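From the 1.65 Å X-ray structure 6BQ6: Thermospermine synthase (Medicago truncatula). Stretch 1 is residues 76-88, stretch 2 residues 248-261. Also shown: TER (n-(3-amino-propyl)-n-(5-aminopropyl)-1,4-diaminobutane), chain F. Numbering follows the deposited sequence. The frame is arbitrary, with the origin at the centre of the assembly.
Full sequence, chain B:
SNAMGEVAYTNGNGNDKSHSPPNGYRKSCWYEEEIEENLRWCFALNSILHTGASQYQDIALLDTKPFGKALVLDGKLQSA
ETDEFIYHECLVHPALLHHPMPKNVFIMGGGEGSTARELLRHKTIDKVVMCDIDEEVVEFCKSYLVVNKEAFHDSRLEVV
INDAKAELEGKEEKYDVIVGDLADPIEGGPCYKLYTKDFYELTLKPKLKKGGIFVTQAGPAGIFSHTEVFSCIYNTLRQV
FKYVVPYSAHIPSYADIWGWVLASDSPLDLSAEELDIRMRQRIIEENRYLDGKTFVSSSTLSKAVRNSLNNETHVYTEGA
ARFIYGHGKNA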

ATOM      1  N   LYS B  76      -5.578  -2.338 -14.751  1.00 36.83           N
ATOM      2  CA  LYS B  76      -6.901  -1.823 -14.491  1.00 36.09           C
ATOM      3  C   LYS B  76      -7.879  -2.978 -14.547  1.00 32.56           C
ATOM      4  O   LYS B  76      -7.976  -3.684 -15.537  1.00 31.27           O
ATOM      5  CB  LYS B  76      -7.260  -0.745 -15.496  1.00 39.88           C
ATOM      6  CG  LYS B  76      -6.198   0.356 -15.603  1.00 44.42           C
ATOM      7  CD  LYS B  76      -6.796   1.755 -15.596  1.00 51.07           C
ATOM      8  CE  LYS B  76      -7.556   2.067 -16.884  1.00 54.48           C
ATOM      9  NZ  LYS B  76      -8.559   3.151 -16.647  1.00 57.96           N
ATOM     10  N   LEU B  77      -8.554  -3.192 -13.435  1.00 29.86           N
ATOM     11  CA  LEU B  77      -9.574  -4.159 -13.343  1.00 28.35           C
ATOM     12  C   LEU B  77     -10.626  -3.935 -14.422  1.00 29.95           C
ATOM     13  O   LEU B  77     -11.107  -2.777 -14.609  1.00 28.79           O
ATOM     14  CB  LEU B  77     -10.202  -4.032 -11.983  1.00 29.87           C
ATOM     15  CG  LEU B  77     -11.378  -4.926 -11.730  1.00 30.82           C
ATOM     16  CD1 LEU B  77     -10.944  -6.351 -11.561  1.00 30.36           C
ATOM     17  CD2 LEU B  77     -12.090  -4.407 -10.500  1.00 32.59           C
ATOM     18  N   GLN B  78     -10.967  -5.016 -15.135  1.00 27.37           N
ATOM     19  CA  GLN B  78     -12.021  -4.984 -16.166  1.00 28.59           C
ATOM     20  C   GLN B  78     -13.297  -5.642 -15.706  1.00 28.35           C
ATOM     21  O   GLN B  78     -14.420  -5.149 -15.957  1.00 32.26           O
ATOM     22  CB  GLN B  78     -11.547  -5.738 -17.403  1.00 29.23           C
ATOM     23  CG  GLN B  78     -10.255  -5.252 -17.984  1.00 32.11           C
ATOM     24  CD  GLN B  78     -10.380  -3.858 -18.512  1.00 36.29           C
ATOM     25  OE1 GLN B  78     -11.184  -3.597 -19.412  1.00 40.11           O
ATOM     26  NE2 GLN B  78      -9.593  -2.940 -17.965  1.00 38.93           N
ATOM     27  N   SER B  79     -13.161  -6.831 -15.148  1.00 27.29           N
ATOM     28  CA  SER B  79     -14.287  -7.670 -14.834  1.00 29.77           C
ATOM     29  C   SER B  79     -13.943  -8.497 -13.654  1.00 27.78           C
ATOM     30  O   SER B  79     -12.864  -9.068 -13.634  1.00 29.41           O
ATOM     31  CB  SER B  79     -14.576  -8.580 -16.034  1.00 34.25           C
ATOM     32  OG  SER B  79     -15.236  -9.791 -15.667  1.00 40.34           O
ATOM     33  N   ALA B  80     -14.806  -8.545 -12.642  1.00 24.94           N
ATOM     34  CA  ALA B  80     -14.672  -9.531 -11.589  1.00 24.41           C
ATOM     35  C   ALA B  80     -15.780 -10.533 -11.624  1.00 25.54           C
ATOM     36  O   ALA B  80     -16.936 -10.229 -11.897  1.00 24.83           O
ATOM     37  CB  ALA B  80     -14.614  -8.878 -10.232  1.00 24.42           C
ATOM     38  N   GLU B  81     -15.452 -11.729 -11.220  1.00 24.31           N
ATOM     39  CA  GLU B  81     -16.379 -12.824 -11.293  1.00 26.54           C
ATOM     40  C   GLU B  81     -17.682 -12.609 -10.523  1.00 26.25           C
ATOM     41  O   GLU B  81     -18.751 -12.998 -11.015  1.00 27.27           O
ATOM     42  CB  GLU B  81     -15.661 -14.086 -10.806  1.00 29.27           C
ATOM     43  CG  GLU B  81     -16.461 -15.358 -10.811  1.00 31.57           C
ATOM     44  CD  GLU B  81     -15.628 -16.570 -10.337  1.00 35.66           C
ATOM     45  OE1 GLU B  81     -14.666 -16.404  -9.547  1.00 33.46           O
ATOM     46  OE2 GLU B  81     -15.918 -17.685 -10.831  1.00 35.95           O
ATOM     47  N   THR B  82     -17.613 -12.058  -9.317  1.00 24.05           N
ATOM     48  CA  THR B  82     -18.803 -11.992  -8.499  1.00 24.97           C
ATOM     49  C   THR B  82     -19.811 -10.975  -9.039  1.00 23.30           C
ATOM     50  O   THR B  82     -20.980 -11.109  -8.748  1.00 23.43           O
ATOM     51  CB  THR B  82     -18.515 -11.610  -7.033  1.00 26.19           C
ATOM     52  OG1 THR B  82     -17.707 -10.425  -6.985  1.00 27.41           O
ATOM     53  CG2 THR B  82     -17.801 -12.739  -6.342  1.00 27.70           C
ATOM     54  N   ASP B  83     -19.354  -9.913  -9.704  1.00 22.05           N
ATOM     55  CA  ASP B  83     -20.248  -8.868 -10.104  1.00 21.38           C
ATOM     56  C   ASP B  83     -20.209  -8.401 -11.538  1.00 20.31           C
ATOM     57  O   ASP B  83     -20.941  -7.448 -11.868  1.00 19.08           O
ATOM     58  CB  ASP B  83     -20.183  -7.651  -9.143  1.00 23.27           C
ATOM     59  CG  ASP B  83     -18.831  -6.997  -9.056  1.00 23.21           C
ATOM     60  OD1 ASP B  83     -18.013  -7.142  -9.964  1.00 23.95           O
ATOM     61  OD2 ASP B  83     -18.572  -6.311  -8.031  1.00 24.81           O
ATOM     62  N   GLU B  84     -19.436  -9.036 -12.399  1.00 20.50           N
ATOM     63  CA  GLU B  84     -19.465  -8.641 -13.812  1.00 21.18           C
ATOM     64  C   GLU B  84     -20.855  -8.737 -14.448  1.00 20.91           C
ATOM     65  O   GLU B  84     -21.144  -8.012 -15.387  1.00 19.26           O
ATOM     66  CB  GLU B  84     -18.407  -9.371 -14.649  1.00 22.26           C
ATOM     67  CG  GLU B  84     -18.535 -10.868 -14.707  1.00 23.12           C
ATOM     68  CD  GLU B  84     -19.462 -11.415 -15.780  1.00 24.25           C
ATOM     69  OE1 GLU B  84     -19.516 -12.656 -15.895  1.00 26.79           O
ATOM     70  OE2 GLU B  84     -20.165 -10.683 -16.496  1.00 23.03           O
ATOM     71  N   PHE B  85     -21.695  -9.633 -13.939  1.00 19.89           N
ATOM     72  CA  PHE B  85     -23.084  -9.762 -14.418  1.00 20.22           C
ATOM     73  C   PHE B  85     -23.823  -8.408 -14.370  1.00 19.27           C
ATOM     74  O   PHE B  85     -24.679  -8.135 -15.193  1.00 19.10           O
ATOM     75  CB  PHE B  85     -23.856 -10.873 -13.694  1.00 20.72           C
ATOM     76  CG  PHE B  85     -24.296 -10.532 -12.293  1.00 21.21           C
ATOM     77  CD1 PHE B  85     -25.482  -9.936 -12.056  1.00 21.28           C
ATOM     78  CD2 PHE B  85     -23.480 -10.806 -11.212  1.00 21.94           C
ATOM     79  CE1 PHE B  85     -25.908  -9.618 -10.775  1.00 22.13           C
ATOM     80  CE2 PHE B  85     -23.891 -10.494  -9.923  1.00 22.44           C
ATOM     81  CZ  PHE B  85     -25.093  -9.886  -9.704  1.00 22.45           C
ATOM     82  N   ILE B  86     -23.502  -7.563 -13.365  1.00 18.37           N
ATOM     83  CA  ILE B  86     -24.147  -6.277 -13.262  1.00 18.85           C
ATOM     84  C   ILE B  86     -23.768  -5.398 -14.477  1.00 18.83           C
ATOM     85  O   ILE B  86     -24.660  -4.823 -15.103  1.00 17.75           O
ATOM     86  CB  ILE B  86     -23.788  -5.562 -11.956  1.00 19.51           C
ATOM     87  CG1 ILE B  86     -24.147  -6.435 -10.758  1.00 19.87           C
ATOM     88  CG2 ILE B  86     -24.486  -4.202 -11.845  1.00 19.74           C
ATOM     89  CD1 ILE B  86     -23.740  -5.823  -9.450  1.00 21.00           C
ATOM     90  N   TYR B  87     -22.468  -5.277 -14.758  1.00 18.47           N
ATOM     91  CA  TYR B  87     -22.009  -4.436 -15.822  1.00 17.88           C
ATOM     92  C   TYR B  87     -22.574  -4.985 -17.154  1.00 17.44           C
ATOM     93  O   TYR B  87     -23.039  -4.220 -17.985  1.00 16.80           O
ATOM     94  CB  TYR B  87     -20.459  -4.412 -15.852  1.00 18.99           C
ATOM     95  CG  TYR B  87     -19.914  -3.743 -17.068  1.00 18.75           C
ATOM     96  CD1 TYR B  87     -19.656  -2.366 -17.094  1.00 19.82           C
ATOM     97  CD2 TYR B  87     -19.624  -4.477 -18.212  1.00 18.77           C
ATOM     98  CE1 TYR B  87     -19.165  -1.760 -18.250  1.00 20.19           C
ATOM     99  CE2 TYR B  87     -19.163  -3.881 -19.358  1.00 19.30           C
ATOM    100  CZ  TYR B  87     -18.920  -2.527 -19.365  1.00 20.83           C
ATOM    101  OH  TYR B  87     -18.423  -1.933 -20.518  1.00 22.37           O
ATOM    102  N   HIS B  88     -22.501  -6.290 -17.349  1.00 17.22           N
ATOM    103  CA  HIS B  88     -22.882  -6.815 -18.647  1.00 17.40           C
ATOM    104  C   HIS B  88     -24.390  -6.843 -18.860  1.00 17.03           C
ATOM    105  O   HIS B  88     -24.847  -6.601 -19.969  1.00 17.29           O
ATOM    106  CB  HIS B  88     -22.207  -8.145 -18.891  1.00 17.79           C
ATOM    107  CG  HIS B  88     -20.734  -8.005 -19.058  1.00 18.85           C
ATOM    108  ND1 HIS B  88     -19.832  -8.316 -18.061  1.00 20.04           N
ATOM    109  CD2 HIS B  88     -20.007  -7.441 -20.062  1.00 18.92           C
ATOM    110  CE1 HIS B  88     -18.609  -8.019 -18.476  1.00 20.03           C
ATOM    111  NE2 HIS B  88     -18.690  -7.504 -19.693  1.00 19.81           N
ATOM    112  N   SER B 248     -27.196   4.439 -14.734  1.00 17.40           N
ATOM    113  CA  SER B 248     -26.058   4.031 -13.928  1.00 17.34           C
ATOM    114  C   SER B 248     -26.392   2.995 -12.873  1.00 17.46           C
ATOM    115  O   SER B 248     -27.565   2.800 -12.522  1.00 18.35           O
ATOM    116  CB  SER B 248     -25.418   5.273 -13.287  1.00 18.45           C
ATOM    117  OG  SER B 248     -26.312   5.889 -12.351  1.00 18.99           O
ATOM    118  N   ALA B 249     -25.370   2.349 -12.354  1.00 16.91           N
ATOM    119  CA  ALA B 249     -25.548   1.312 -11.333  1.00 17.49           C
ATOM    120  C   ALA B 249     -24.250   1.082 -10.641  1.00 18.16           C
ATOM    121  O   ALA B 249     -23.204   1.174 -11.233  1.00 18.36           O
ATOM    122  CB  ALA B 249     -26.019   0.020 -12.005  1.00 18.39           C
ATOM    123  N   HIS B 250     -24.327   0.735  -9.366  1.00 18.52           N
ATOM    124  CA  HIS B 250     -23.123   0.405  -8.624  1.00 19.14           C
ATOM    125  C   HIS B 250     -22.531  -0.933  -8.985  1.00 19.86           C
ATOM    126  O   HIS B 250     -23.257  -1.930  -9.055  1.00 19.35           O
ATOM    127  CB  HIS B 250     -23.503   0.363  -7.139  1.00 19.77           C
ATOM    128  CG  HIS B 250     -22.335   0.176  -6.194  1.00 20.52           C
ATOM    129  ND1 HIS B 250     -22.257  -0.878  -5.323  1.00 20.54           N
ATOM    130  CD2 HIS B 250     -21.204   0.889  -6.016  1.00 21.33           C
ATOM    131  CE1 HIS B 250     -21.116  -0.829  -4.663  1.00 21.08           C
ATOM    132  NE2 HIS B 250     -20.460   0.246  -5.064  1.00 20.97           N
ATOM    133  N   ILE B 251     -21.210  -0.961  -9.135  1.00 20.58           N
ATOM    134  CA  ILE B 251     -20.481  -2.199  -9.345  1.00 21.79           C
ATOM    135  C   ILE B 251     -19.405  -2.304  -8.228  1.00 21.39           C
ATOM    136  O   ILE B 251     -18.463  -1.562  -8.204  1.00 22.06           O
ATOM    137  CB  ILE B 251     -19.900  -2.259 -10.742  1.00 23.79           C
ATOM    138  CG1 ILE B 251     -21.070  -2.266 -11.768  1.00 26.15           C
ATOM    139  CG2 ILE B 251     -19.086  -3.534 -10.942  1.00 24.14           C
ATOM    140  CD1 ILE B 251     -20.627  -1.831 -13.103  1.00 29.47           C
ATOM    141  N   PRO B 252     -19.618  -3.179  -7.264  1.00 22.01           N
ATOM    142  CA  PRO B 252     -18.780  -3.154  -6.060  1.00 21.68           C
ATOM    143  C   PRO B 252     -17.308  -3.243  -6.366  1.00 22.74           C
ATOM    144  O   PRO B 252     -16.534  -2.494  -5.782  1.00 22.97           O
ATOM    145  CB  PRO B 252     -19.267  -4.378  -5.265  1.00 22.80           C
ATOM    146  CG  PRO B 252     -20.658  -4.548  -5.679  1.00 23.64           C
ATOM    147  CD  PRO B 252     -20.763  -4.088  -7.099  1.00 22.50           C
ATOM    148  N   SER B 253     -16.919  -4.087  -7.316  1.00 21.81           N
ATOM    149  CA  SER B 253     -15.503  -4.277  -7.614  1.00 23.07           C
ATOM    150  C   SER B 253     -14.876  -3.065  -8.273  1.00 24.13           C
ATOM    151  O   SER B 253     -13.658  -2.916  -8.252  1.00 24.88           O
ATOM    152  CB  SER B 253     -15.267  -5.486  -8.505  1.00 22.52           C
ATOM    153  OG  SER B 253     -15.928  -5.382  -9.728  1.00 22.06           O
ATOM    154  N   TYR B 254     -15.699  -2.209  -8.868  1.00 24.57           N
ATOM    155  CA  TYR B 254     -15.244  -0.967  -9.469  1.00 26.36           C
ATOM    156  C   TYR B 254     -15.090   0.174  -8.506  1.00 26.74           C
ATOM    157  O   TYR B 254     -14.588   1.245  -8.915  1.00 29.53           O
ATOM    158  CB  TYR B 254     -16.225  -0.588 -10.608  1.00 27.88           C
ATOM    159  CG  TYR B 254     -16.270  -1.470 -11.850  1.00 28.48           C
ATOM    160  CD1 TYR B 254     -15.536  -2.666 -11.969  1.00 29.38           C
ATOM    161  CD2 TYR B 254     -17.087  -1.114 -12.916  1.00 30.63           C
ATOM    162  CE1 TYR B 254     -15.608  -3.435 -13.111  1.00 30.53           C
ATOM    163  CE2 TYR B 254     -17.168  -1.882 -14.068  1.00 31.36           C
ATOM    164  CZ  TYR B 254     -16.433  -3.042 -14.168  1.00 32.92           C
ATOM    165  OH  TYR B 254     -16.523  -3.788 -15.301  1.00 33.06           O
ATOM    166  N   ALA B 255     -15.536   0.031  -7.252  1.00 25.87           N
ATOM    167  CA  ALA B 255     -15.585   1.081  -6.229  1.00 27.73           C
ATOM    168  C   ALA B 255     -16.255   2.363  -6.692  1.00 27.39           C
ATOM    169  O   ALA B 255     -15.858   3.451  -6.303  1.00 27.74           O
ATOM    170  CB  ALA B 255     -14.175   1.394  -5.649  1.00 30.83           C
ATOM    171  N   ASP B 256     -17.253   2.239  -7.580  1.00 23.19           N
ATOM    172  CA  ASP B 256     -17.965   3.394  -8.032  1.00 22.27           C
ATOM    173  C   ASP B 256     -19.245   2.958  -8.667  1.00 21.63           C
ATOM    174  O   ASP B 256     -19.472   1.754  -8.922  1.00 19.85           O
ATOM    175  CB  ASP B 256     -17.145   4.181  -9.061  1.00 22.18           C
ATOM    176  CG  ASP B 256     -17.445   5.701  -9.031  1.00 23.53           C
ATOM    177  OD1 ASP B 256     -18.444   6.135  -8.393  1.00 23.32           O
ATOM    178  OD2 ASP B 256     -16.680   6.410  -9.688  1.00 24.08           O
ATOM    179  N   ILE B 257     -20.082   3.951  -8.846  1.00 21.01           N
ATOM    180  CA  ILE B 257     -21.227   3.850  -9.719  1.00 19.72           C
ATOM    181  C   ILE B 257     -20.603   3.878 -11.139  1.00 19.00           C
ATOM    182  O   ILE B 257     -19.705   4.673 -11.410  1.00 19.76           O
ATOM    183  CB  ILE B 257     -22.181   5.029  -9.520  1.00 19.84           C
ATOM    184  CG1 ILE B 257     -22.693   5.092  -8.086  1.00 21.15           C
ATOM    185  CG2 ILE B 257     -23.344   4.942 -10.466  1.00 19.40           C
ATOM    186  CD1 ILE B 257     -23.481   3.883  -7.669  1.00 21.71           C
ATOM    187  N   TRP B 258     -21.083   3.030 -12.017  1.00 19.08           N
ATOM    188  CA  TRP B 258     -20.713   3.050 -13.412  1.00 18.35           C
ATOM    189  C   TRP B 258     -21.884   3.494 -14.299  1.00 17.72           C
ATOM    190  O   TRP B 258     -23.064   3.293 -13.955  1.00 16.68           O
ATOM    191  CB  TRP B 258     -20.251   1.637 -13.836  1.00 18.99           C
ATOM    192  CG  TRP B 258     -19.213   1.720 -14.859  1.00 19.60           C
ATOM    193  CD1 TRP B 258     -19.332   1.558 -16.238  1.00 19.67           C
ATOM    194  CD2 TRP B 258     -17.872   2.121 -14.626  1.00 20.27           C
ATOM    195  NE1 TRP B 258     -18.114   1.807 -16.827  1.00 20.52           N
ATOM    196  CE2 TRP B 258     -17.215   2.180 -15.879  1.00 20.72           C
ATOM    197  CE3 TRP B 258     -17.152   2.475 -13.477  1.00 21.47           C
ATOM    198  CZ2 TRP B 258     -15.851   2.517 -15.972  1.00 21.34           C
ATOM    199  CZ3 TRP B 258     -15.816   2.877 -13.614  1.00 23.00           C
ATOM    200  CH2 TRP B 258     -15.212   2.892 -14.828  1.00 23.23           C
ATOM    201  N   GLY B 259     -21.568   4.029 -15.479  1.00 17.50           N
ATOM    202  CA  GLY B 259     -22.597   4.541 -16.344  1.00 16.43           C
ATOM    203  C   GLY B 259     -22.625   3.935 -17.734  1.00 16.69           C
ATOM    204  O   GLY B 259     -21.623   3.395 -18.217  1.00 16.61           O
ATOM    205  N   TRP B 260     -23.777   4.108 -18.339  1.00 16.53           N
ATOM    206  CA  TRP B 260     -24.026   3.734 -19.741  1.00 17.24           C
ATOM    207  C   TRP B 260     -24.960   4.735 -20.323  1.00 17.52           C
ATOM    208  O   TRP B 260     -25.693   5.448 -19.606  1.00 17.52           O
ATOM    209  CB  TRP B 260     -24.702   2.341 -19.833  1.00 16.54           C
ATOM    210  CG  TRP B 260     -23.937   1.278 -19.138  1.00 17.18           C
ATOM    211  CD1 TRP B 260     -22.963   0.434 -19.675  1.00 17.40           C
ATOM    212  CD2 TRP B 260     -24.043   0.894 -17.769  1.00 17.02           C
ATOM    213  NE1 TRP B 260     -22.476  -0.403 -18.731  1.00 18.23           N
ATOM    214  CE2 TRP B 260     -23.078  -0.118 -17.532  1.00 17.19           C
ATOM    215  CE3 TRP B 260     -24.824   1.330 -16.688  1.00 17.23           C
ATOM    216  CZ2 TRP B 260     -22.910  -0.691 -16.291  1.00 17.86           C
ATOM    217  CZ3 TRP B 260     -24.634   0.740 -15.479  1.00 17.56           C
ATOM    218  CH2 TRP B 260     -23.671  -0.233 -15.275  1.00 17.58           C
ATOM    219  N   VAL B 261     -24.949   4.839 -21.640  1.00 17.67           N
ATOM    220  CA  VAL B 261     -25.874   5.720 -22.317  1.00 19.26           C
ATOM    221  C   VAL B 261     -26.502   5.001 -23.505  1.00 19.68           C
ATOM    222  O   VAL B 261     -25.768   4.504 -24.377  1.00 20.43           O
ATOM    223  CB  VAL B 261     -25.172   6.987 -22.807  1.00 19.80           C
ATOM    224  CG1 VAL B 261     -26.160   7.954 -23.464  1.00 21.21           C
ATOM    225  CG2 VAL B 261     -24.407   7.711 -21.676  1.00 21.14           C
TER
HETATM  226  N1  TER F 402     -11.625  -3.309 -23.420  1.00 54.71           N
HETATM  227  C2  TER F 402     -12.866  -3.955 -23.047  1.00 51.61           C
HETATM  228  C3  TER F 402     -13.847  -2.921 -22.504  1.00 48.87           C
HETATM  229  C4  TER F 402     -13.447  -2.354 -21.167  1.00 47.73           C
HETATM  230  N5  TER F 402     -14.529  -1.591 -20.589  1.00 49.96           N
HETATM  231  C6  TER F 402     -14.995  -1.886 -19.253  1.00 47.19           C
HETATM  232  C7  TER F 402     -15.424  -0.621 -18.526  1.00 47.30           C
HETATM  233  C8  TER F 402     -15.354  -0.867 -17.030  1.00 47.09           C
HETATM  234  N9  TER F 402     -14.048  -0.582 -16.475  1.00 45.86           N
HETATM  235  C10 TER F 402     -13.845  -0.802 -15.067  1.00 45.94           C
HETATM  236  C11 TER F 402     -12.804   0.090 -14.428  1.00 46.42           C
HETATM  237  C12 TER F 402     -12.956  -0.030 -12.912  1.00 47.80           C
HETATM  238  C13 TER F 402     -11.771   0.530 -12.141  1.00 49.60           C
HETATM  239  N14 TER F 402     -11.269   1.749 -12.751  1.00 52.92           N

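Three hydrogen bonds tie the two stretches together, and two of them converge on the carboxylate of D83. S253 OG donates to D83 OD1 at 2.7 Å, and the backbone S253 N donates to D83 OD2 at 2.9 Å, with an N-H...acceptor angle of 146°. One serine thus occupies both carboxylate oxygens, each with a different group. Both residues are p rotamers (chi1 61° for D83, 60° for S253), and both CA-to-CB bonds point toward the other stretch. P252 N also lies near, 3.4 Å from D83 OD2, but a proline nitrogen has no hydrogen to share, so this approach is only a contact; the ring carbon P252 CD comes to 3.3 Å from the same D83 OD2. The carboxylate of D83 thus links stretch 1 to S253 in the 3-10 segment 252-254.

The third hydrogen bond is made at the far end of a long side chain. Y254 OH donates to the backbone oxygen Q78 O at 2.6 Å, a short bond that lies near the plane of the tyrosine ring. The CA-to-CB bond of Y254 points sideways, yet the side chain reaches the strand 76-80 with its hydroxyl. The CA-to-CB bond of Q78 points away from stretch 2, and Q78 NE2 donates to K76 O at 3.0 Å.

Around these polar links the packing is mostly apolar. L77 CD2 rests 3.1 Å from the backbone oxygen S253 O and 4.1 Å from Y254 CD1, at the edge of that ring. A80 adds a small contact, its CB 3.8 Å from S253 OG. Farther along, helix 84-88 runs nearly antiparallel to strand 248-251 (165° between directions, axes 8.4 Å apart at closest approach). I86 fills part of the gap: its CG2 lies 3.9 Å from I251 CG1 and 4.5 Å from A249 CB, while its CD1 is 4.2 Å from P252 CD.

Y87 has the largest area covered by the other stretch, 105 Å² of its surface, and neighbours approach its ring from several directions. Y254 OH lies over one face, 3.8 Å from Y87 CG, while I251 CD1 sits at the edge and 3.8 Å from Y87 CB. With W258 the arrangement is offset edge-to-face: the edge of Y87 points toward the indole face, with Y87 CE1 3.9 Å from W258 CD1 and the planes at 64°. W260 meets the tyrosine obliquely, planes at 52°, Y87 CE1 being 3.6 Å from W260 NE1.

Y254, W258 and Y87 also border the bound polyamine. TER C10 lies over one face of Y254, 3.5 Å from Y254 CZ, and over one face of W258 as well. Y87 OH is 3.7 Å from TER C6, so residues that join the stretches also line the ligand site.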